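PDB 4Z8W: major pollen allergen Pla l 1 from Plantago lanceolata, which is a secreted pollen allergen of the Ole e 1 family that probably binds zinc. Local coordinates for residues A[9-14]-A[115-120]; A[15-20]-A[122-127]; A[36-41]-A[74-79]; A[51-56]-A[64-69]; A[70-75]-A[105-110]. All blocks are in the same frame, centred on the assembly; numbering follows the deposited sequence. Where two conformers were deposited one is given.

Interaction 1 of 5, residues A[9-14]-A[115-120]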
# COMPACT_ATOMS: atom_id res chain seq x y z
N PHE A 9 6.40 -6.11 -14.75
CA PHE A 9 5.29 -5.29 -14.29
C PHE A 9 5.82 -4.12 -13.44
O PHE A 9 6.94 -4.18 -12.92
CB PHE A 9 4.34 -6.15 -13.43
CG PHE A 9 3.54 -7.19 -14.23
CD1 PHE A 9 2.45 -6.81 -15.05
CD2 PHE A 9 3.80 -8.55 -14.07
CE1 PHE A 9 1.70 -7.76 -15.75
CE2 PHE A 9 3.04 -9.52 -14.77
CZ PHE A 9 1.99 -9.13 -15.60
N HIS A 10 5.00 -3.09 -13.28
CA HIS A 10 5.16 -2.12 -12.17
C HIS A 10 3.85 -2.05 -11.34
O HIS A 10 2.78 -1.90 -11.86
CB HIS A 10 5.57 -0.73 -12.72
CG HIS A 10 6.98 -0.70 -13.27
ND1 HIS A 10 7.27 -0.99 -14.58
CD2 HIS A 10 8.17 -0.44 -12.67
CE1 HIS A 10 8.57 -0.92 -14.78
NE2 HIS A 10 9.15 -0.60 -13.63
N VAL A 11 3.97 -2.15 -10.01
CA VAL A 11 2.78 -2.02 -9.23
C VAL A 11 2.72 -0.60 -8.68
O VAL A 11 3.62 -0.22 -7.93
CB VAL A 11 2.82 -3.04 -8.11
CG1 VAL A 11 1.62 -2.81 -7.21
CG2 VAL A 11 2.81 -4.45 -8.74
N GLU A 12 1.63 0.10 -8.95
CA GLU A 12 1.59 1.51 -8.57
C GLU A 12 0.47 1.77 -7.59
O GLU A 12 -0.63 1.28 -7.76
CB GLU A 12 1.37 2.36 -9.80
CG GLU A 12 2.19 3.62 -9.74
CD GLU A 12 2.33 4.26 -11.12
OE1 GLU A 12 1.28 4.64 -11.63
OE2 GLU A 12 3.47 4.41 -11.62
N GLY A 13 0.76 2.53 -6.54
CA GLY A 13 -0.29 2.90 -5.58
C GLY A 13 0.16 4.15 -4.82
O GLY A 13 1.25 4.65 -5.03
N GLU A 14 -0.73 4.63 -3.97
CA GLU A 14 -0.50 5.84 -3.17
C GLU A 14 -0.43 5.58 -1.66
O GLU A 14 -1.10 4.66 -1.17
CB GLU A 14 -1.62 6.87 -3.43
CG GLU A 14 -1.63 7.50 -4.82
CD GLU A 14 -2.27 6.59 -5.85
OE1 GLU A 14 -3.49 6.32 -5.73
OE2 GLU A 14 -1.57 6.15 -6.78
N ARG A 115 -0.00 -2.25 -12.93
CA ARG A 115 -1.19 -2.62 -12.15
C ARG A 115 -1.32 -1.61 -11.02
O ARG A 115 -0.36 -1.41 -10.27
CB ARG A 115 -1.01 -4.06 -11.66
CG ARG A 115 -0.67 -5.03 -12.80
CD ARG A 115 -1.91 -5.32 -13.65
NE ARG A 115 -1.62 -5.95 -14.97
CZ ARG A 115 -1.87 -7.24 -15.27
NH1 ARG A 115 -2.37 -8.07 -14.36
NH2 ARG A 115 -1.60 -7.73 -16.48
N HIS A 116 -2.49 -0.96 -10.90
CA HIS A 116 -2.75 0.04 -9.89
C HIS A 116 -3.39 -0.64 -8.73
O HIS A 116 -4.15 -1.64 -8.90
CB HIS A 116 -3.67 1.15 -10.46
CG HIS A 116 -2.96 2.07 -11.41
ND1 HIS A 116 -3.03 1.93 -12.78
CD2 HIS A 116 -2.13 3.11 -11.18
CE1 HIS A 116 -2.30 2.87 -13.36
NE2 HIS A 116 -1.74 3.60 -12.41
N VAL A 117 -3.11 -0.16 -7.52
CA VAL A 117 -3.73 -0.76 -6.33
C VAL A 117 -4.48 0.32 -5.52
O VAL A 117 -4.28 1.51 -5.75
CB VAL A 117 -2.69 -1.58 -5.56
CG1 VAL A 117 -2.03 -2.59 -6.53
CG2 VAL A 117 -1.64 -0.69 -4.96
N LYS A 118 -5.33 -0.10 -4.58
CA LYS A 118 -6.06 0.76 -3.69
C LYS A 118 -5.06 1.50 -2.74
O LYS A 118 -4.00 0.92 -2.41
CB LYS A 118 -7.08 -0.04 -2.85
CG LYS A 118 -8.30 -0.56 -3.70
CD LYS A 118 -9.30 -1.31 -2.76
CE LYS A 118 -10.48 -1.97 -3.51
NZ LYS A 118 -11.74 -1.89 -2.70
N PRO A 119 -5.41 2.73 -2.33
CA PRO A 119 -4.47 3.56 -1.47
C PRO A 119 -4.40 3.05 -0.03
O PRO A 119 -5.30 2.37 0.44
CB PRO A 119 -5.07 4.98 -1.54
CG PRO A 119 -6.48 4.80 -2.03
CD PRO A 119 -6.53 3.53 -2.87
N LEU A 120 -3.29 3.31 0.64
CA LEU A 120 -3.12 2.96 2.05
C LEU A 120 -2.83 4.24 2.81
O LEU A 120 -2.33 5.21 2.24
CB LEU A 120 -1.90 2.02 2.22
CG LEU A 120 -2.07 0.61 1.62
CD1 LEU A 120 -0.70 0.02 1.27
CD2 LEU A 120 -2.90 -0.24 2.55
O HOH W 1 -1.35 1.89 -1.85
O HOH W 2 -3.46 3.76 -4.59
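F9 sets ring atom CE1 over one face of the R115 guanidinium, 3.4 Å from NH2, with ring and guanidinium planes turned 70° apart. The R115 chain bends at chi2 (-75°, placing CD), and NE and NH1 are held by the carbonyl oxygens of E112 and D103. Between the backbones the pairing is parallel: H10 O takes the N-H of R115, and R115 O receives E12 N at 2.8 Å. E12 O then binds V117 N. On the face that carries E12 and H116, H116 NE2 makes only a weak bond to E12 OE1 at 3.3 Å, while E12 OE2 forms a salt bridge with R64. Past V117 the partner strand departs from regular pairing. Two waters bridge this stretch, one joining E14 O to K118 O, until L120 N returns to E14 O at 3.1 Å. On the other face V11 CG1 meets V117 CG1 at 3.7 Å, packing inward against V102 and I76. Strand 8-18 thus runs between 114-123, its parallel partner, and antiparallel strand 62-68.

Interaction 2 of 5, residues A[15-20]-A[122-127]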
# COMPACT_ATOMS: atom_id res chain seq x y z
N VAL A 15 0.32 6.41 -0.90
CA VAL A 15 0.26 6.34 0.55
C VAL A 15 -0.11 7.76 1.05
O VAL A 15 0.48 8.74 0.60
CB VAL A 15 1.63 5.88 1.15
CG1 VAL A 15 1.65 5.94 2.69
CG2 VAL A 15 1.91 4.45 0.68
N TYR A 16 -1.04 7.85 1.99
CA TYR A 16 -1.41 9.09 2.62
C TYR A 16 -1.16 9.09 4.17
O TYR A 16 -1.06 8.03 4.80
CB TYR A 16 -2.94 9.34 2.42
CG TYR A 16 -3.37 9.60 1.00
CD1 TYR A 16 -3.51 8.53 0.08
CD2 TYR A 16 -3.60 10.88 0.57
CE1 TYR A 16 -3.91 8.76 -1.22
CE2 TYR A 16 -4.00 11.10 -0.75
CZ TYR A 16 -4.12 10.04 -1.64
OH TYR A 16 -4.52 10.26 -2.97
N CYS A 17 -1.25 10.27 4.76
CA CYS A 17 -1.47 10.44 6.22
C CYS A 17 -3.01 10.76 6.34
O CYS A 17 -3.49 11.71 5.79
CB CYS A 17 -0.66 11.65 6.76
SG CYS A 17 -1.02 11.95 8.54
N ASN A 18 -3.75 9.92 7.08
CA ASN A 18 -5.12 10.25 7.50
C ASN A 18 -4.94 11.12 8.77
O ASN A 18 -4.47 10.62 9.79
CB ASN A 18 -5.88 8.95 7.74
CG ASN A 18 -7.16 9.16 8.59
OD1 ASN A 18 -7.77 10.24 8.53
ND2 ASN A 18 -7.55 8.14 9.36
N VAL A 19 -5.37 12.38 8.71
CA VAL A 19 -5.24 13.29 9.84
C VAL A 19 -6.37 13.18 10.90
O VAL A 19 -6.43 13.95 11.87
CB VAL A 19 -5.04 14.72 9.34
CG1 VAL A 19 -3.92 14.77 8.27
CG2 VAL A 19 -6.34 15.26 8.67
N CYS A 20 -7.25 12.20 10.71
CA CYS A 20 -8.34 11.95 11.69
C CYS A 20 -8.07 10.70 12.43
O CYS A 20 -8.45 9.57 11.99
CB CYS A 20 -9.74 11.86 11.03
SG CYS A 20 -10.10 13.23 9.92
N PHE A 122 -1.13 5.75 6.69
CA PHE A 122 -0.81 5.86 8.10
C PHE A 122 -1.78 6.87 8.77
O PHE A 122 -2.42 7.68 8.12
CB PHE A 122 0.62 6.42 8.21
CG PHE A 122 1.70 5.44 7.83
CD1 PHE A 122 1.96 4.33 8.64
CD2 PHE A 122 2.39 5.57 6.61
CE1 PHE A 122 2.93 3.37 8.28
CE2 PHE A 122 3.40 4.66 6.27
CZ PHE A 122 3.69 3.58 7.12
N ARG A 123 -1.83 6.86 10.10
CA ARG A 123 -2.82 7.66 10.81
C ARG A 123 -2.19 8.50 11.93
O ARG A 123 -1.31 8.04 12.58
CB ARG A 123 -3.97 6.76 11.29
CG ARG A 123 -5.10 7.58 12.00
CD ARG A 123 -6.24 6.63 12.35
NE ARG A 123 -5.89 5.63 13.32
CZ ARG A 123 -6.74 4.69 13.75
NH1 ARG A 123 -7.96 4.58 13.19
NH2 ARG A 123 -6.37 3.86 14.68
N ALA A 124 -2.59 9.77 12.01
CA ALA A 124 -2.17 10.65 13.04
C ALA A 124 -2.73 10.25 14.42
O ALA A 124 -3.66 9.44 14.54
CB ALA A 124 -2.51 12.11 12.67
N LYS A 125 -2.15 10.84 15.46
CA LYS A 125 -2.53 10.59 16.82
C LYS A 125 -3.65 11.55 17.23
O LYS A 125 -4.22 11.38 18.27
CB LYS A 125 -1.33 10.88 17.75
CG LYS A 125 -0.01 10.35 17.22
CD LYS A 125 1.10 10.41 18.27
CE LYS A 125 1.12 9.12 19.02
NZ LYS A 125 2.36 9.11 19.82
N THR A 126 -3.89 12.58 16.46
CA THR A 126 -4.89 13.60 16.85
C THR A 126 -5.99 13.61 15.79
O THR A 126 -5.83 12.99 14.75
CB THR A 126 -4.25 15.01 16.82
OG1 THR A 126 -3.59 15.16 15.58
CG2 THR A 126 -3.16 15.15 17.93
N ASP A 127 -7.06 14.36 16.05
CA ASP A 127 -8.05 14.70 15.05
C ASP A 127 -7.91 16.11 14.54
O ASP A 127 -8.20 17.02 15.25
CB ASP A 127 -9.48 14.54 15.63
CG ASP A 127 -9.94 13.07 15.71
OD1 ASP A 127 -9.73 12.28 14.77
OD2 ASP A 127 -10.57 12.70 16.72
O HOH W 3 -4.33 15.32 12.91
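The backbone N of N18 donates to F122 O at 2.8 Å in a nearly straight bond (167°), and N18 O in turn receives the backbone N-H of A124 at 3.0 Å. With F122 N bound to Y16 O, these bonds continue the parallel pairing through N18 and R123. N18 then turns its own chain: OD1 accepts C20 N at 3.0 Å, the donor standing above the carbonyl plane, which makes an Asx turn. ND2 of N18 lies 3.6 Å from R123 CD, the two side chains running side by side. The R123 guanidinium goes on to a salt bridge with E88, a zinc-binding residue, and to R23 O. Next to the turn, A124 CB packs on V19 CA at 4.1 Å, and a water bonded to V19 O also reaches T126 OG1. Disulfides C17-C86 and C20-C131 tie this end of strand 8-18 to the loop after 74-80 and to the C-terminus. V15 CG1 touches F122 CD2 at 4.0 Å, and both residues pack on L78 of strand 74-80 in the facing sheet.

Interaction 3 of 5, residues A[36-41]-A[74-79]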
# COMPACT_ATOMS: atom_id res chain seq x y z
N ALA A 36 7.46 7.28 2.36
CA ALA A 36 6.93 6.13 3.07
C ALA A 36 7.57 4.90 2.46
O ALA A 36 7.86 4.88 1.29
CB ALA A 36 5.38 6.03 2.94
N GLN A 37 7.71 3.84 3.26
CA GLN A 37 8.20 2.60 2.74
C GLN A 37 7.08 1.56 2.77
O GLN A 37 6.43 1.35 3.81
CB GLN A 37 9.41 2.13 3.57
CG GLN A 37 10.64 3.08 3.48
CD GLN A 37 11.67 2.83 4.58
OE1 GLN A 37 11.84 1.69 5.10
NE2 GLN A 37 12.33 3.89 4.99
N VAL A 38 6.96 0.85 1.63
CA VAL A 38 5.94 -0.18 1.42
C VAL A 38 6.63 -1.50 1.01
O VAL A 38 7.82 -1.53 0.68
CB VAL A 38 4.88 0.27 0.37
CG1 VAL A 38 4.22 1.62 0.72
CG2 VAL A 38 5.52 0.41 -1.00
N GLN A 39 5.92 -2.60 1.09
CA GLN A 39 6.50 -3.85 0.64
C GLN A 39 5.43 -4.73 -0.02
O GLN A 39 4.34 -4.93 0.56
CB GLN A 39 7.09 -4.58 1.85
CG GLN A 39 7.77 -5.91 1.51
CD GLN A 39 8.57 -6.41 2.68
OE1 GLN A 39 9.40 -5.66 3.23
NE2 GLN A 39 8.30 -7.64 3.12
N LEU A 40 5.75 -5.15 -1.24
CA LEU A 40 5.03 -6.26 -1.98
C LEU A 40 5.50 -7.65 -1.54
O LEU A 40 6.71 -7.94 -1.52
CB LEU A 40 5.19 -6.06 -3.50
CG LEU A 40 4.68 -7.32 -4.31
CD1 LEU A 40 3.16 -7.46 -4.22
CD2 LEU A 40 5.13 -7.36 -5.78
N ASP A 41 4.58 -8.50 -1.08
CA ASP A 41 4.85 -9.89 -0.70
C ASP A 41 3.89 -10.79 -1.43
O ASP A 41 2.66 -10.54 -1.39
CB ASP A 41 4.64 -10.11 0.81
CG ASP A 41 5.62 -9.27 1.67
OD1 ASP A 41 6.82 -9.32 1.41
OD2 ASP A 41 5.17 -8.50 2.53
N CYS A 74 -0.53 -11.99 -3.97
CA CYS A 74 0.31 -10.82 -3.76
C CYS A 74 -0.42 -9.71 -3.05
O CYS A 74 -1.59 -9.38 -3.41
CB CYS A 74 0.73 -10.29 -5.13
SG CYS A 74 1.72 -11.46 -6.06
N GLU A 75 0.28 -9.02 -2.15
CA GLU A 75 -0.30 -7.85 -1.54
C GLU A 75 0.71 -6.88 -1.04
O GLU A 75 1.88 -7.25 -0.74
CB GLU A 75 -1.32 -8.20 -0.44
CG GLU A 75 -0.70 -8.79 0.79
CD GLU A 75 -1.72 -9.57 1.64
OE1 GLU A 75 -1.46 -9.74 2.83
OE2 GLU A 75 -2.74 -10.06 1.11
N ILE A 76 0.29 -5.61 -0.98
CA ILE A 76 1.15 -4.50 -0.57
C ILE A 76 0.83 -4.10 0.87
O ILE A 76 -0.36 -3.79 1.21
CB ILE A 76 1.12 -3.30 -1.52
CG1 ILE A 76 1.66 -3.65 -2.90
CG2 ILE A 76 2.08 -2.19 -1.01
CD1 ILE A 76 0.65 -4.37 -3.75
N LYS A 77 1.86 -4.06 1.74
CA LYS A 77 1.68 -3.54 3.13
C LYS A 77 2.52 -2.29 3.42
O LYS A 77 3.57 -2.10 2.82
CB LYS A 77 1.92 -4.65 4.18
CG LYS A 77 3.37 -5.16 4.30
CD LYS A 77 3.40 -6.35 5.30
CE LYS A 77 4.77 -7.01 5.41
NZ LYS A 77 5.85 -5.98 5.41
N LEU A 78 2.01 -1.42 4.30
CA LEU A 78 2.82 -0.28 4.78
C LEU A 78 3.89 -0.88 5.70
O LEU A 78 3.64 -1.88 6.34
CB LEU A 78 1.99 0.65 5.64
CG LEU A 78 0.85 1.38 4.92
CD1 LEU A 78 0.05 2.24 5.92
CD2 LEU A 78 1.40 2.17 3.75
N VAL A 79 5.10 -0.33 5.70
CA VAL A 79 6.09 -0.83 6.72
C VAL A 79 6.54 0.37 7.56
O VAL A 79 6.34 0.38 8.80
CB VAL A 79 7.35 -1.43 6.05
CG1 VAL A 79 8.31 -1.95 7.13
CG2 VAL A 79 6.99 -2.47 4.96
O HOH W 4 2.72 -7.47 2.00
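L40 CD1 lies 3.8 Å from C74 CB and 4.0 Å from I76 CD1, and the apolar row continues as V38 CB meets I76 CG2 and V38 CG1 approaches L78 CD2. In L40, CG stands anti to the backbone N (chi1 170°), and chi2 (69°) sets CD1. These residues share one face of the sheet, turned toward V11 and V15 of strand 8-18 and Y63, L65 and V67 of strand 62-68, so the pair supplies one wall of the two-sheet core. Strands 37-42 and 74-80 are the central pair of an antiparallel sheet flanked by 51-56 and 100-102. Q39 with K77 and D41 with E75 are hydrogen-bonded pairs, each joined by two backbone bonds; V38-L78 and L40-I76 are non-hydrogen-bonded. The C42-C74 disulfide adds a covalent link at one end. On the outer face Q39 and K77 lie side by side. Q39 NE2 donates to the syn lone pair of D41 OD1 at 2.8 Å, OD1 lying close to the plane of the Q39 amide. D41 OD2 meets K77 CE at 3.3 Å, whereas the salt bridge from OD2 to K77 NZ is long, 3.9 Å. A water lies within bonding distance of D41 OD2 and E75 O, probably donating to them.

Interaction 4 of 5, residues A[51-56]-A[64-69]; sequences YSIGGE and RLPVVG
From CB, the side chain of I53 points at strand 62-68, and CG1, anti to the backbone N (chi1 158°), carries the chain toward L65 and P66. Its CG2 branch goes toward V67, coming no closer than 4.5 Å to V67 CG2. The tip does most of the touching: CD1 sits 3.4 Å from L65 CB, 3.1 Å from P66 O and 3.3 Å from P66 CD, this last a close squeeze for two carbons. Further along, L65 CD2 lies 3.6 Å from G55 N, against a backbone with no side chain in the way. At the other end Y51 extends its ring, oblique to V67, until OH accepts the N-H of V68 at 3.0 Å and 170°. The H71 ring stacks on this tyrosine. A water bridges E56 O and R64 N near the opposite end. The two strands belong to different sheets, 51-56 at the edge of the antiparallel one and 62-68 beside strand 8-18 in the mixed one, and their axes come no nearer than 7.0 Å. No backbone-to-backbone hydrogen bond joins the segments: aliphatic packing closes this side of the sandwich, and the tyrosine hydroxyl accepts the V68 backbone N-H, the one direct hydrogen bond across the contact.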
# COMPACT_ATOMS: atom_id res chain seq x y z
N TYR A 51 8.27 -14.31 -2.59
CA TYR A 51 8.78 -13.25 -3.48
C TYR A 51 8.34 -11.96 -2.82
O TYR A 51 7.13 -11.82 -2.48
CB TYR A 51 8.20 -13.36 -4.87
CG TYR A 51 8.59 -12.27 -5.84
CD1 TYR A 51 9.76 -12.35 -6.56
CD2 TYR A 51 7.75 -11.15 -6.08
CE1 TYR A 51 10.14 -11.40 -7.49
CE2 TYR A 51 8.14 -10.15 -6.99
CZ TYR A 51 9.36 -10.29 -7.68
OH TYR A 51 9.78 -9.34 -8.62
N SER A 52 9.30 -11.07 -2.63
CA SER A 52 9.10 -9.81 -1.89
C SER A 52 9.87 -8.71 -2.55
O SER A 52 10.96 -8.96 -3.02
CB SER A 52 9.64 -9.93 -0.47
OG SER A 52 8.68 -10.49 0.37
N ILE A 53 9.29 -7.51 -2.61
CA ILE A 53 10.00 -6.32 -3.13
C ILE A 53 9.54 -5.05 -2.37
O ILE A 53 8.34 -4.88 -2.11
CB ILE A 53 9.94 -6.18 -4.63
CG1 ILE A 53 10.19 -4.73 -5.03
CG2 ILE A 53 8.67 -6.71 -5.19
CD1 ILE A 53 9.54 -4.37 -6.32
N GLY A 54 10.51 -4.19 -2.02
CA GLY A 54 10.30 -2.99 -1.21
C GLY A 54 10.55 -1.75 -2.05
O GLY A 54 11.18 -1.85 -3.07
N GLY A 55 9.95 -0.61 -1.70
CA GLY A 55 10.26 0.69 -2.35
C GLY A 55 9.64 1.82 -1.51
O GLY A 55 8.92 1.57 -0.49
N GLU A 56 9.87 3.02 -1.97
CA GLU A 56 9.55 4.22 -1.25
C GLU A 56 8.65 5.03 -2.11
O GLU A 56 8.67 4.92 -3.33
CB GLU A 56 10.87 5.04 -0.95
CG GLU A 56 11.70 4.39 0.11
CD GLU A 56 12.50 5.39 0.94
OE1 GLU A 56 12.52 6.61 0.60
OE2 GLU A 56 13.07 4.93 1.95
N ARG A 64 6.17 2.73 -6.99
CA ARG A 64 6.07 2.04 -8.30
C ARG A 64 7.10 0.96 -8.22
O ARG A 64 8.33 1.18 -8.30
CB ARG A 64 6.27 3.03 -9.45
CG ARG A 64 6.38 2.45 -10.82
CD ARG A 64 6.51 3.57 -11.85
NE ARG A 64 6.82 3.05 -13.16
CZ ARG A 64 5.89 2.78 -14.08
NH1 ARG A 64 4.59 3.00 -13.82
NH2 ARG A 64 6.26 2.29 -15.26
N LEU A 65 6.61 -0.24 -7.93
CA LEU A 65 7.50 -1.34 -7.66
C LEU A 65 7.68 -2.17 -8.92
O LEU A 65 6.68 -2.58 -9.55
CB LEU A 65 6.94 -2.18 -6.54
CG LEU A 65 6.44 -1.49 -5.26
CD1 LEU A 65 5.70 -2.54 -4.41
CD2 LEU A 65 7.55 -0.83 -4.44
N PRO A 66 8.95 -2.41 -9.32
CA PRO A 66 9.20 -3.18 -10.59
C PRO A 66 9.18 -4.65 -10.23
O PRO A 66 9.84 -5.07 -9.31
CB PRO A 66 10.64 -2.73 -11.00
CG PRO A 66 11.26 -2.22 -9.74
CD PRO A 66 10.23 -2.12 -8.62
N VAL A 67 8.33 -5.42 -10.89
CA VAL A 67 8.16 -6.85 -10.52
C VAL A 67 8.61 -7.68 -11.73
O VAL A 67 8.36 -7.29 -12.85
CB VAL A 67 6.67 -7.08 -10.27
CG1 VAL A 67 6.29 -8.59 -10.23
CG2 VAL A 67 6.29 -6.32 -8.96
N VAL A 68 9.29 -8.78 -11.51
CA VAL A 68 9.66 -9.66 -12.62
C VAL A 68 8.82 -10.93 -12.49
O VAL A 68 8.78 -11.55 -11.40
CB VAL A 68 11.15 -10.05 -12.51
CG1 VAL A 68 11.61 -10.89 -13.73
CG2 VAL A 68 12.03 -8.80 -12.32
N GLY A 69 8.16 -11.33 -13.56
CA GLY A 69 7.48 -12.64 -13.59
C GLY A 69 6.01 -12.45 -13.19
O GLY A 69 5.64 -11.38 -12.66
O HOH W 5 8.54 2.82 -5.30

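Interaction 5 of 5, residues A[70-75]-A[105-110]; sequences YHEDCE and SKNTTI. With ZN (zinc ion), chain B.
This is a surface contact between two loops at the zinc end of the beta-sandwich, where the turn leading into strand 74-80 meets the loop between strands 100-102 and 114-123. S105 forms an ST turn, its OG accepting N107 N at 3.2 Å. The same OG donates to E72 OE2 at 2.7 Å, approaching on the syn side of the carboxylate. A bend at chi2 (-66°) brings the E72 carboxylate round to this loop. Two waters also donate to OE2, one bound by K106 N and the other weakly by N107 ND2, so three donors grip one oxygen. N107, a predicted glycosylation site, carries no sugar here. D73, next in the chain after E72, binds the zinc ion chiefly through OD1 at 2.0 Å, and D45 also binds this zinc. H71, buried, is bonded to V68 O and D44. Beside the carboxylate, K106 lies across the Y70 ring in a CH-pi contact, with CB 3.6 Å from the ring centroid and CG reaching on toward CE2.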
# COMPACT_ATOMS: atom_id res chain seq x y z
N TYR A 70 5.18 -13.46 -13.46
CA TYR A 70 3.78 -13.41 -12.99
C TYR A 70 3.77 -13.93 -11.54
O TYR A 70 4.68 -14.68 -11.15
CB TYR A 70 2.84 -14.24 -13.89
CG TYR A 70 2.76 -13.76 -15.32
CD1 TYR A 70 1.89 -12.74 -15.70
CD2 TYR A 70 3.56 -14.38 -16.33
CE1 TYR A 70 1.80 -12.33 -17.04
CE2 TYR A 70 3.48 -13.99 -17.67
CZ TYR A 70 2.61 -12.98 -18.01
OH TYR A 70 2.53 -12.60 -19.31
N HIS A 71 2.77 -13.54 -10.74
CA HIS A 71 2.73 -14.05 -9.35
C HIS A 71 1.33 -14.21 -8.90
O HIS A 71 0.41 -13.70 -9.55
CB HIS A 71 3.53 -13.17 -8.34
CG HIS A 71 4.98 -12.98 -8.69
ND1 HIS A 71 5.99 -13.78 -8.19
CD2 HIS A 71 5.57 -12.10 -9.54
CE1 HIS A 71 7.15 -13.40 -8.71
NE2 HIS A 71 6.92 -12.40 -9.54
N GLU A 72 1.16 -14.96 -7.81
CA GLU A 72 -0.16 -15.15 -7.17
C GLU A 72 -0.01 -14.82 -5.70
O GLU A 72 1.15 -14.83 -5.15
CB GLU A 72 -0.68 -16.64 -7.33
CG GLU A 72 -0.90 -17.13 -8.79
CD GLU A 72 -2.03 -16.43 -9.60
OE1 GLU A 72 -2.76 -15.60 -9.03
OE2 GLU A 72 -2.23 -16.73 -10.81
N ASP A 73 -1.14 -14.47 -5.09
CA ASP A 73 -1.27 -14.25 -3.65
C ASP A 73 -0.34 -13.12 -3.28
O ASP A 73 0.49 -13.25 -2.39
CB ASP A 73 -0.96 -15.50 -2.79
CG ASP A 73 -1.62 -16.75 -3.32
OD1 ASP A 73 -2.80 -16.70 -3.67
OD2 ASP A 73 -0.98 -17.80 -3.38
N CYS A 74 -0.53 -11.99 -3.97
CA CYS A 74 0.31 -10.82 -3.76
C CYS A 74 -0.42 -9.71 -3.05
O CYS A 74 -1.59 -9.38 -3.41
CB CYS A 74 0.73 -10.29 -5.13
SG CYS A 74 1.72 -11.46 -6.06
N GLU A 75 0.28 -9.02 -2.15
CA GLU A 75 -0.30 -7.85 -1.54
C GLU A 75 0.71 -6.88 -1.04
O GLU A 75 1.88 -7.25 -0.74
CB GLU A 75 -1.32 -8.20 -0.44
CG GLU A 75 -0.70 -8.79 0.79
CD GLU A 75 -1.72 -9.57 1.64
OE1 GLU A 75 -1.46 -9.74 2.83
OE2 GLU A 75 -2.74 -10.06 1.11
N SER A 105 -1.56 -11.99 -12.14
CA SER A 105 -1.81 -13.35 -12.70
C SER A 105 -1.64 -13.34 -14.22
O SER A 105 -2.15 -12.40 -14.93
CB SER A 105 -3.24 -13.85 -12.37
OG SER A 105 -3.43 -15.24 -12.68
N LYS A 106 -0.92 -14.36 -14.71
CA LYS A 106 -0.86 -14.69 -16.13
C LYS A 106 -2.21 -15.06 -16.73
O LYS A 106 -2.43 -14.88 -17.94
CB LYS A 106 0.12 -15.86 -16.30
CG LYS A 106 0.41 -16.30 -17.74
CD LYS A 106 1.03 -17.71 -17.71
CE LYS A 106 1.04 -18.40 -19.08
NZ LYS A 106 2.08 -17.75 -19.94
N ASN A 107 -3.14 -15.55 -15.89
CA ASN A 107 -4.34 -16.21 -16.40
C ASN A 107 -5.56 -15.37 -16.80
O ASN A 107 -6.70 -15.85 -16.77
CB ASN A 107 -4.74 -17.37 -15.45
CG ASN A 107 -3.55 -18.17 -15.03
OD1 ASN A 107 -2.72 -18.53 -15.87
ND2 ASN A 107 -3.47 -18.49 -13.72
N THR A 108 -5.31 -14.12 -17.17
CA THR A 108 -6.39 -13.20 -17.58
C THR A 108 -6.17 -12.60 -18.97
O THR A 108 -5.11 -12.77 -19.59
CB THR A 108 -6.43 -11.95 -16.68
OG1 THR A 108 -5.24 -11.15 -16.92
CG2 THR A 108 -6.59 -12.32 -15.18
N THR A 109 -7.16 -11.84 -19.44
CA THR A 109 -6.97 -11.11 -20.72
C THR A 109 -6.54 -9.64 -20.47
O THR A 109 -6.68 -8.79 -21.37
CB THR A 109 -8.29 -11.15 -21.57
OG1 THR A 109 -9.38 -10.70 -20.75
CG2 THR A 109 -8.64 -12.60 -22.05
N ILE A 110 -6.05 -9.32 -19.27
CA ILE A 110 -5.52 -7.94 -18.99
C ILE A 110 -4.18 -7.75 -19.72
O ILE A 110 -3.24 -8.54 -19.49
CB ILE A 110 -5.32 -7.61 -17.47
CG1 ILE A 110 -6.55 -7.97 -16.61
CG2 ILE A 110 -4.87 -6.12 -17.26
CD1 ILE A 110 -7.90 -7.55 -17.15
ZN ZN B . -3.40 -18.54 -4.23
O HOH W 6 -0.13 -16.46 -12.67
O HOH W 7 -2.34 -19.41 -11.30

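In the fold
The five contacts run along a two-sheet beta-sandwich. Interactions 1 and 2 follow each other on the parallel pair 8-18 and 114-123, their centres 20 Å apart; each closes a loop of about 100 residues, and their segments alternate along the chain. Interactions 3, 4 and 5 are nested inside both. Interaction 3 lies in the antiparallel sheet and packs on both 1 and 2. Interaction 4 is nested within 3, their centres 9 Å apart, and joins edge strand 51-56 to strand 62-68 of the other sheet. Interaction 5, which shares C74 and E75 with 3 and holds zinc ligand D73, has its centre about 32 Å from that of interaction 2, where E88 and H21 mark further zinc-binding residues.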